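Local coordinates for protein diaminopimelate decarboxylase (Phaeodactylum tricornutum, PDB 7JPJ) that probably decarboxylates diaminopimelate to lysine, the last step of lysine biosynthesis, using pyridoxal 5'-phosphate, and works as a dimer, at residues Leu128-Gly139 with Val186-Glu196; Asp342-Val352 with Leu373-Ala381. All coordinates share one frame; numbering follows the deposited sequence.

Contact 1 (Leu128-Gly139 with Val186-Glu196); sequences LERFGEHYAGKG and VPDIVERYGLE
The ring of Tyr193 lies against bare backbone at Gly132, one face covering its carbonyl carbon and the amide nitrogen of Glu133, with Tyr193 CG 3.4 Å from Gly132 C. Glycine suits this spot because a beta carbon would project into the ring. CD of Arg192 packs on the opposite face, and CG2 of Ile189 meets the edge in plane. The packing beside it is apolar. With CG trans to its backbone N (chi1 -163°), branched Leu128 serves two contacts: CD2 touches CG1 of Val186 at 3.8 Å, while CD1 slides past CD1 of Leu195 at 3.7 Å. The other methyl of Leu195, CD2, lies 3.9 Å from Phe131 CD2, at the ring edge near its plane.

These are neighbouring outer helices of the TIM-type barrel, nearly parallel at 15°, and Leu128 and Phe131 also press on Val142 of strand 141-147. A Schellman motif ends helix 186-192, its C-prime place suiting Gly194, whose phi is positive. There O of Tyr193 accepts the N-H of Gly137, N 2.6 Å away, from above its carbonyl plane, joining the helix exits.

The solvent side is looser. Partly exposed Glu129 lays CG on CG2 of Ile189 at 3.8 Å, OE2 staying 4.9 Å from NH1 of Arg192. Glu133 runs alongside Tyr193, its CG 3.6 Å from the phenol OH and its carboxylate plane 81° from the ring.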
loop_
_atom_site.group_PDB
_atom_site.type_symbol
_atom_site.label_atom_id
_atom_site.label_comp_id
_atom_site.label_asym_id
_atom_site.label_seq_id
_atom_site.Cartn_x
_atom_site.Cartn_y
_atom_site.Cartn_z
ATOM N N LEU A 128 -5.827 -24.452 16.553
ATOM C CA LEU A 128 -5.475 -25.493 17.508
ATOM C C LEU A 128 -6.202 -26.793 17.191
ATOM O O LEU A 128 -5.608 -27.876 17.235
ATOM C CB LEU A 128 -5.796 -25.025 18.926
ATOM C CG LEU A 128 -5.144 -25.785 20.080
ATOM C CD1 LEU A 128 -3.633 -25.768 19.936
ATOM C CD2 LEU A 128 -5.569 -25.185 21.408
ATOM N N GLU A 129 -7.490 -26.705 16.853
ATOM C CA GLU A 129 -8.256 -27.911 16.562
ATOM C C GLU A 129 -7.757 -28.590 15.292
ATOM O O GLU A 129 -7.673 -29.823 15.237
ATOM C CB GLU A 129 -9.742 -27.575 16.448
ATOM C CG GLU A 129 -10.405 -27.259 17.779
ATOM C CD GLU A 129 -11.833 -26.779 17.616
ATOM O OE1 GLU A 129 -12.188 -26.339 16.501
ATOM O OE2 GLU A 129 -12.600 -26.846 18.599
ATOM N N ARG A 130 -7.421 -27.807 14.263
ATOM C CA ARG A 130 -6.854 -28.390 13.050
ATOM C C ARG A 130 -5.511 -29.050 13.336
ATOM O O ARG A 130 -5.212 -30.128 12.806
ATOM C CB ARG A 130 -6.712 -27.317 11.967
ATOM C CG ARG A 130 -8.038 -26.781 11.436
ATOM C CD ARG A 130 -7.823 -25.687 10.402
ATOM N NE ARG A 130 -7.126 -26.189 9.222
ATOM C CZ ARG A 130 -6.633 -25.419 8.257
ATOM N NH1 ARG A 130 -6.759 -24.099 8.327
ATOM N NH2 ARG A 130 -6.012 -25.971 7.222
ATOM N N PHE A 131 -4.688 -28.419 14.177
ATOM C CA PHE A 131 -3.429 -29.032 14.588
ATOM C C PHE A 131 -3.680 -30.307 15.384
ATOM O O PHE A 131 -3.038 -31.338 15.149
ATOM C CB PHE A 131 -2.613 -28.031 15.408
ATOM C CG PHE A 131 -1.214 -28.485 15.713
ATOM C CD1 PHE A 131 -0.178 -28.214 14.836
ATOM C CD2 PHE A 131 -0.934 -29.173 16.882
ATOM C CE1 PHE A 131 1.112 -28.623 15.118
ATOM C CE2 PHE A 131 0.349 -29.587 17.166
ATOM C CZ PHE A 131 1.374 -29.311 16.283
ATOM N N GLY A 132 -4.622 -30.257 16.328
ATOM C CA GLY A 132 -4.901 -31.427 17.146
ATOM C C GLY A 132 -5.531 -32.565 16.365
ATOM O O GLY A 132 -5.269 -33.738 16.643
ATOM N N GLU A 133 -6.380 -32.238 15.385
ATOM C CA GLU A 133 -6.968 -33.269 14.533
ATOM C C GLU A 133 -5.893 -34.048 13.787
ATOM O O GLU A 133 -6.018 -35.263 13.588
ATOM C CB GLU A 133 -7.951 -32.639 13.540
ATOM C CG GLU A 133 -9.328 -32.323 14.111
ATOM C CD GLU A 133 -10.237 -31.608 13.115
ATOM O OE1 GLU A 133 -11.400 -31.323 13.475
ATOM O OE2 GLU A 133 -9.794 -31.332 11.976
ATOM N N HIS A 134 -4.824 -33.369 13.372
ATOM C CA HIS A 134 -3.794 -34.013 12.567
ATOM C C HIS A 134 -2.776 -34.763 13.419
ATOM O O HIS A 134 -2.207 -35.758 12.959
ATOM C CB HIS A 134 -3.087 -32.971 11.699
ATOM C CG HIS A 134 -2.261 -33.560 10.598
ATOM N ND1 HIS A 134 -0.940 -33.911 10.767
ATOM C CD2 HIS A 134 -2.571 -33.864 9.315
ATOM C CE1 HIS A 134 -0.469 -34.404 9.635
ATOM N NE2 HIS A 134 -1.439 -34.386 8.738
ATOM N N TYR A 135 -2.537 -34.310 14.647
ATOM C CA TYR A 135 -1.552 -34.906 15.544
ATOM C C TYR A 135 -2.215 -35.420 16.815
ATOM O O TYR A 135 -1.709 -35.231 17.921
ATOM C CB TYR A 135 -0.455 -33.904 15.891
ATOM C CG TYR A 135 0.331 -33.416 14.698
ATOM C CD1 TYR A 135 1.155 -34.279 13.988
ATOM C CD2 TYR A 135 0.259 -32.092 14.286
ATOM C CE1 TYR A 135 1.878 -33.841 12.895
ATOM C CE2 TYR A 135 0.979 -31.643 13.195
ATOM C CZ TYR A 135 1.788 -32.522 12.501
ATOM O OH TYR A 135 2.510 -32.079 11.411
ATOM N N ALA A 136 -3.357 -36.085 16.665
ATOM C CA ALA A 136 -4.152 -36.500 17.814
ATOM C C ALA A 136 -3.428 -37.572 18.621
ATOM O O ALA A 136 -3.012 -38.600 18.076
ATOM C CB ALA A 136 -5.516 -37.013 17.352
ATOM N N GLY A 137 -3.282 -37.327 19.924
ATOM C CA GLY A 137 -2.677 -38.269 20.849
ATOM C C GLY A 137 -1.285 -38.732 20.468
ATOM O O GLY A 137 -1.091 -39.906 20.139
ATOM N N LYS A 138 -0.302 -37.830 20.520
ATOM C CA LYS A 138 1.044 -38.162 20.057
ATOM C C LYS A 138 2.187 -37.798 21.014
ATOM O O LYS A 138 3.207 -38.494 21.010
ATOM C CB LYS A 138 1.285 -37.534 18.681
ATOM C CG LYS A 138 0.825 -38.441 17.545
ATOM C CD LYS A 138 0.989 -37.806 16.175
ATOM C CE LYS A 138 0.398 -38.702 15.089
ATOM N NZ LYS A 138 0.974 -40.080 15.110
ATOM N N GLY A 139 2.109 -36.716 21.793
ATOM C CA GLY A 139 1.212 -35.592 21.623
ATOM C C GLY A 139 2.074 -34.415 21.232
ATOM O O GLY A 139 2.955 -34.001 21.988
ATOM N N VAL A 186 -9.948 -23.960 25.980
ATOM C CA VAL A 186 -8.662 -24.296 25.366
ATOM C C VAL A 186 -8.048 -25.534 26.016
ATOM O O VAL A 186 -7.596 -26.430 25.288
ATOM C CB VAL A 186 -7.685 -23.108 25.419
ATOM C CG1 VAL A 186 -6.431 -23.421 24.618
ATOM C CG2 VAL A 186 -8.348 -21.850 24.896
ATOM N N PRO A 187 -7.983 -25.642 27.352
ATOM C CA PRO A 187 -7.446 -26.883 27.941
ATOM C C PRO A 187 -8.232 -28.125 27.562
ATOM O O PRO A 187 -7.655 -29.217 27.516
ATOM C CB PRO A 187 -7.515 -26.613 29.450
ATOM C CG PRO A 187 -7.487 -25.139 29.568
ATOM C CD PRO A 187 -8.270 -24.641 28.398
ATOM N N ASP A 188 -9.534 -27.993 27.290
ATOM C CA ASP A 188 -10.315 -29.145 26.847
ATOM C C ASP A 188 -9.886 -29.597 25.458
ATOM O O ASP A 188 -9.838 -30.801 25.177
ATOM C CB ASP A 188 -11.807 -28.813 26.864
ATOM C CG ASP A 188 -12.390 -28.812 28.266
ATOM O OD1 ASP A 188 -11.611 -28.740 29.241
ATOM O OD2 ASP A 188 -13.632 -28.875 28.395
ATOM N N ILE A 189 -9.576 -28.648 24.573
ATOM C CA ILE A 189 -9.084 -29.000 23.246
ATOM C C ILE A 189 -7.722 -29.674 23.346
ATOM O O ILE A 189 -7.424 -30.620 22.606
ATOM C CB ILE A 189 -9.036 -27.750 22.350
ATOM C CG1 ILE A 189 -10.417 -27.093 22.281
ATOM C CG2 ILE A 189 -8.545 -28.107 20.956
ATOM C CD1 ILE A 189 -10.389 -25.638 21.862
ATOM N N VAL A 190 -6.879 -29.208 24.272
ATOM C CA VAL A 190 -5.547 -29.788 24.438
ATOM C C VAL A 190 -5.651 -31.236 24.901
ATOM O O VAL A 190 -4.973 -32.126 24.372
ATOM C CB VAL A 190 -4.713 -28.939 25.413
ATOM C CG1 VAL A 190 -3.523 -29.733 25.931
ATOM C CG2 VAL A 190 -4.253 -27.662 24.731
ATOM N N GLU A 191 -6.503 -31.495 25.896
ATOM C CA GLU A 191 -6.683 -32.861 26.379
ATOM C C GLU A 191 -7.342 -33.739 25.321
ATOM O O GLU A 191 -7.017 -34.927 25.201
ATOM C CB GLU A 191 -7.512 -32.859 27.665
ATOM C CG GLU A 191 -8.098 -34.219 28.035
ATOM C CD GLU A 191 -8.870 -34.194 29.340
ATOM O OE1 GLU A 191 -8.912 -35.236 30.030
ATOM O OE2 GLU A 191 -9.440 -33.132 29.670
ATOM N N ARG A 192 -8.265 -33.169 24.540
ATOM C CA ARG A 192 -8.993 -33.953 23.546
ATOM C C ARG A 192 -8.049 -34.590 22.534
ATOM O O ARG A 192 -8.241 -35.746 22.137
ATOM C CB ARG A 192 -10.017 -33.068 22.840
ATOM C CG ARG A 192 -11.074 -33.833 22.072
ATOM C CD ARG A 192 -11.499 -33.053 20.845
ATOM N NE ARG A 192 -12.729 -33.570 20.256
ATOM C CZ ARG A 192 -13.475 -32.890 19.393
ATOM N NH1 ARG A 192 -13.110 -31.667 19.027
ATOM N NH2 ARG A 192 -14.581 -33.429 18.897
ATOM N N TYR A 193 -7.020 -33.860 22.108
ATOM C CA TYR A 193 -6.059 -34.361 21.135
ATOM C C TYR A 193 -4.722 -34.733 21.765
ATOM O O TYR A 193 -3.757 -34.989 21.039
ATOM C CB TYR A 193 -5.853 -33.332 20.023
ATOM C CG TYR A 193 -7.135 -32.930 19.326
ATOM C CD1 TYR A 193 -7.836 -33.839 18.540
ATOM C CD2 TYR A 193 -7.642 -31.642 19.449
ATOM C CE1 TYR A 193 -9.008 -33.478 17.899
ATOM C CE2 TYR A 193 -8.814 -31.273 18.811
ATOM C CZ TYR A 193 -9.493 -32.194 18.038
ATOM O OH TYR A 193 -10.659 -31.829 17.402
ATOM N N GLY A 194 -4.644 -34.776 23.092
ATOM C CA GLY A 194 -3.408 -35.158 23.751
ATOM C C GLY A 194 -2.244 -34.239 23.463
ATOM O O GLY A 194 -1.091 -34.682 23.487
ATOM N N LEU A 195 -2.514 -32.965 23.189
ATOM C CA LEU A 195 -1.464 -32.014 22.871
ATOM C C LEU A 195 -0.597 -31.729 24.096
ATOM O O LEU A 195 -0.930 -32.077 25.231
ATOM C CB LEU A 195 -2.064 -30.709 22.350
ATOM C CG LEU A 195 -2.878 -30.787 21.064
ATOM C CD1 LEU A 195 -3.401 -29.413 20.700
ATOM C CD2 LEU A 195 -2.033 -31.357 19.940
ATOM N N GLU A 196 0.535 -31.077 23.847
ATOM C CA GLU A 196 1.428 -30.608 24.901
ATOM C C GLU A 196 1.759 -29.148 24.623
ATOM O O GLU A 196 2.419 -28.838 23.626
ATOM C CB GLU A 196 2.700 -31.452 24.972
ATOM C CG GLU A 196 3.685 -30.979 26.034
ATOM C CD GLU A 196 4.606 -32.083 26.516
ATOM O OE1 GLU A 196 5.839 -31.891 26.459
ATOM O OE2 GLU A 196 4.097 -33.141 26.949
#

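Contact 2 (Asp342-Val352 with Leu373-Ala381); sequences DVGDETESVVV and LAEQELRAA
The guanidinium of Arg379 meets residues 342-352 at its edge, where O of Val343 lies in its plane and takes the NE hydrogen on a carbonyl lone pair, O to NE 2.7 Å. O of Asp342, tilted 30° from that plane, accepts a more bent N-H bond from NH2 at 3.1 Å (N-H...O 136°). A chain extended from CG to NE carries the group out to this loop, and NH1 forms a salt bridge with Asp385. A leucine here would probably leave both carbonyls without these donors and Asp385 without its mate, setting the 342-343 part of the loop freer to move.

Beyond the loop, strands 347-352 and 376-379 pair antiparallel. Glu348 and Leu378 form a hydrogen-bonded pair, N of Glu348 standing 2.9 Å from O of Leu378, and Ala380 N, 2.8 Å from Glu346 O, carries the pairing past the strand end. Beta-branched Val350 suits the strand and, on the same face as Leu378, brings CG2 to 3.7 Å from its CD1, the two side chains crossing at about a right angle. CG of Glu375 touches CG2 of Val351 across it, also at 3.7 Å. One water links Glu348 OE1 to Ala381 N, and another joins the carbonyls of Glu348 and Arg379. Since OE1 of Glu348 also pairs with Lys298 and Arg379 with Asp385, each of these charges is likely to be balanced locally at this sheet edge.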
loop_
_atom_site.group_PDB
_atom_site.type_symbol
_atom_site.label_atom_id
_atom_site.label_comp_id
_atom_site.label_asym_id
_atom_site.label_seq_id
_atom_site.Cartn_x
_atom_site.Cartn_y
_atom_site.Cartn_z
ATOM N N ASP A 342 30.548 19.873 -2.068
ATOM C CA ASP A 342 29.393 20.566 -2.622
ATOM C C ASP A 342 28.178 20.532 -1.704
ATOM O O ASP A 342 27.075 20.865 -2.150
ATOM C CB ASP A 342 29.019 19.974 -3.984
ATOM C CG ASP A 342 30.190 19.927 -4.938
ATOM O OD1 ASP A 342 31.082 20.797 -4.834
ATOM O OD2 ASP A 342 30.216 19.024 -5.799
ATOM N N VAL A 343 28.346 20.135 -0.442
ATOM C CA VAL A 343 27.221 20.168 0.488
ATOM C C VAL A 343 26.772 21.607 0.722
ATOM O O VAL A 343 25.594 21.942 0.545
ATOM C CB VAL A 343 27.586 19.467 1.808
ATOM C CG1 VAL A 343 26.400 19.488 2.759
ATOM C CG2 VAL A 343 28.037 18.040 1.541
ATOM N N GLY A 344 27.703 22.477 1.110
ATOM C CA GLY A 344 27.402 23.888 1.245
ATOM C C GLY A 344 26.661 24.219 2.528
ATOM O O GLY A 344 26.666 23.465 3.507
ATOM N N ASP A 345 26.004 25.390 2.512
ATOM C CA ASP A 345 25.273 25.861 3.684
ATOM C C ASP A 345 24.011 26.629 3.303
ATOM O O ASP A 345 23.602 27.542 4.030
ATOM C CB ASP A 345 26.172 26.736 4.573
ATOM C CG ASP A 345 26.903 27.815 3.789
ATOM O OD1 ASP A 345 26.504 28.106 2.637
ATOM O OD2 ASP A 345 27.887 28.369 4.326
ATOM N N GLU A 346 23.388 26.282 2.183
ATOM C CA GLU A 346 22.158 26.920 1.736
ATOM C C GLU A 346 20.973 26.026 2.076
ATOM O O GLU A 346 20.985 24.830 1.766
ATOM C CB GLU A 346 22.204 27.201 0.234
ATOM C CG GLU A 346 21.115 28.140 -0.261
ATOM C CD GLU A 346 21.629 29.542 -0.521
ATOM O OE1 GLU A 346 21.221 30.469 0.213
ATOM O OE2 GLU A 346 22.447 29.711 -1.452
ATOM N N THR A 347 19.958 26.605 2.712
ATOM C CA THR A 347 18.771 25.874 3.126
ATOM C C THR A 347 17.534 26.434 2.438
ATOM O O THR A 347 17.541 27.548 1.905
ATOM C CB THR A 347 18.581 25.919 4.653
ATOM O OG1 THR A 347 18.706 27.270 5.120
ATOM C CG2 THR A 347 19.612 25.041 5.353
ATOM N N GLU A 348 16.467 25.637 2.455
ATOM C CA GLU A 348 15.190 26.039 1.880
ATOM C C GLU A 348 14.096 25.141 2.440
ATOM O O GLU A 348 14.269 23.919 2.496
ATOM C CB GLU A 348 15.221 25.958 0.349
ATOM C CG GLU A 348 14.128 26.763 -0.346
ATOM C CD GLU A 348 14.087 26.524 -1.846
ATOM O OE1 GLU A 348 14.747 25.573 -2.319
ATOM O OE2 GLU A 348 13.391 27.284 -2.553
ATOM N N SER A 349 12.985 25.745 2.858
ATOM C CA SER A 349 11.815 24.988 3.286
ATOM C C SER A 349 11.009 24.544 2.072
ATOM O O SER A 349 10.628 25.368 1.235
ATOM C CB SER A 349 10.938 25.824 4.215
ATOM O OG SER A 349 11.534 25.970 5.486
ATOM N N VAL A 350 10.743 23.241 1.979
ATOM C CA VAL A 350 10.084 22.656 0.820
ATOM C C VAL A 350 9.079 21.607 1.281
ATOM O O VAL A 350 9.052 21.196 2.443
ATOM C CB VAL A 350 11.088 22.018 -0.166
ATOM C CG1 VAL A 350 12.090 23.053 -0.672
ATOM C CG2 VAL A 350 11.794 20.837 0.485
ATOM N N VAL A 351 8.239 21.190 0.337
ATOM C CA VAL A 351 7.371 20.028 0.471
ATOM C C VAL A 351 7.861 18.984 -0.521
ATOM O O VAL A 351 8.207 19.319 -1.660
ATOM C CB VAL A 351 5.895 20.390 0.211
ATOM C CG1 VAL A 351 5.035 19.141 0.135
ATOM C CG2 VAL A 351 5.380 21.329 1.284
ATOM N N VAL A 352 7.910 17.727 -0.089
ATOM C CA VAL A 352 8.417 16.630 -0.908
ATOM C C VAL A 352 7.238 15.779 -1.361
ATOM O O VAL A 352 6.461 15.291 -0.531
ATOM C CB VAL A 352 9.449 15.785 -0.144
ATOM C CG1 VAL A 352 10.057 14.735 -1.062
ATOM C CG2 VAL A 352 10.532 16.681 0.438
ATOM N N LEU A 373 -0.270 19.000 4.632
ATOM C CA LEU A 373 1.082 19.296 4.181
ATOM C C LEU A 373 1.940 19.798 5.333
ATOM O O LEU A 373 1.453 20.449 6.264
ATOM C CB LEU A 373 1.068 20.348 3.068
ATOM C CG LEU A 373 0.909 19.894 1.615
ATOM C CD1 LEU A 373 -0.530 19.491 1.318
ATOM C CD2 LEU A 373 1.363 20.998 0.673
ATOM N N ALA A 374 3.234 19.494 5.256
ATOM C CA ALA A 374 4.213 19.989 6.212
ATOM C C ALA A 374 5.526 20.216 5.480
ATOM O O ALA A 374 5.870 19.461 4.566
ATOM C CB ALA A 374 4.410 19.015 7.377
ATOM N N GLU A 375 6.249 21.259 5.875
ATOM C CA GLU A 375 7.517 21.614 5.256
ATOM C C GLU A 375 8.670 21.254 6.183
ATOM O O GLU A 375 8.586 21.452 7.399
ATOM C CB GLU A 375 7.581 23.107 4.930
ATOM C CG GLU A 375 6.518 23.597 3.969
ATOM C CD GLU A 375 6.691 25.063 3.629
ATOM O OE1 GLU A 375 7.655 25.680 4.136
ATOM O OE2 GLU A 375 5.869 25.600 2.853
ATOM N N GLN A 376 9.749 20.738 5.601
ATOM C CA GLN A 376 10.984 20.476 6.324
ATOM C C GLN A 376 12.081 21.398 5.810
ATOM O O GLN A 376 12.189 21.638 4.603
ATOM C CB GLN A 376 11.415 19.011 6.178
ATOM C CG GLN A 376 10.376 18.000 6.642
ATOM C CD GLN A 376 10.953 16.604 6.831
ATOM O OE1 GLN A 376 12.171 16.424 6.892
ATOM N NE2 GLN A 376 10.077 15.607 6.922
ATOM N N GLU A 377 12.887 21.927 6.727
ATOM C CA GLU A 377 14.043 22.733 6.351
ATOM C C GLU A 377 15.168 21.788 5.947
ATOM O O GLU A 377 15.704 21.057 6.786
ATOM C CB GLU A 377 14.464 23.644 7.501
ATOM C CG GLU A 377 15.139 24.942 7.065
ATOM C CD GLU A 377 15.636 25.770 8.244
ATOM O OE1 GLU A 377 16.789 26.261 8.203
ATOM O OE2 GLU A 377 14.870 25.925 9.218
ATOM N N LEU A 378 15.510 21.781 4.661
ATOM C CA LEU A 378 16.558 20.922 4.129
ATOM C C LEU A 378 17.565 21.766 3.359
ATOM O O LEU A 378 17.413 22.982 3.215
ATOM C CB LEU A 378 15.980 19.820 3.232
ATOM C CG LEU A 378 14.675 19.177 3.692
ATOM C CD1 LEU A 378 13.909 18.615 2.507
ATOM C CD2 LEU A 378 14.958 18.094 4.716
ATOM N N ARG A 379 18.614 21.105 2.874
ATOM C CA ARG A 379 19.573 21.767 2.005
ATOM C C ARG A 379 18.894 22.176 0.705
ATOM O O ARG A 379 18.094 21.422 0.144
ATOM C CB ARG A 379 20.757 20.840 1.717
ATOM C CG ARG A 379 21.706 21.338 0.633
ATOM C CD ARG A 379 22.776 20.304 0.310
ATOM N NE ARG A 379 23.602 20.691 -0.833
ATOM C CZ ARG A 379 23.327 20.368 -2.094
ATOM N NH1 ARG A 379 22.245 19.657 -2.377
ATOM N NH2 ARG A 379 24.130 20.758 -3.076
ATOM N N ALA A 380 19.191 23.387 0.246
ATOM C CA ALA A 380 18.693 23.844 -1.044
ATOM C C ALA A 380 19.045 22.832 -2.121
ATOM O O ALA A 380 20.213 22.469 -2.290
ATOM C CB ALA A 380 19.281 25.212 -1.381
ATOM N N ALA A 381 18.030 22.359 -2.833
ATOM C CA ALA A 381 18.185 21.267 -3.780
ATOM C C ALA A 381 18.002 21.778 -5.201
ATOM O O ALA A 381 17.004 22.439 -5.506
ATOM C CB ALA A 381 17.186 20.145 -3.492
HETATM O O HOH W 1 15.394 22.832 -2.034
HETATM O O HOH W 2 15.492 22.348 0.389
#

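In the fold
Contact 1 comes first along the chain and closes before contact 2 opens, so the two lie in series. Their centres are 61 Å apart, on opposite sides of the chain's centre, and their nearest atoms are about 42 Å apart. They share no helix, strand or sheet: contact 1 joins helices 125-134 and 185-192 around the parallel strands of the pyridoxal-binding barrel, whereas contact 2 pairs strands 347-353 and 373-379 in the mixed sheet of the second domain. Each is thus local packing of its own domain. Neither touches the annotated sites, although the side chain of Gln376 is about 14 Å from a bound D-lysine. In contact 2, Leu373 packs on Ser163 of the second subunit.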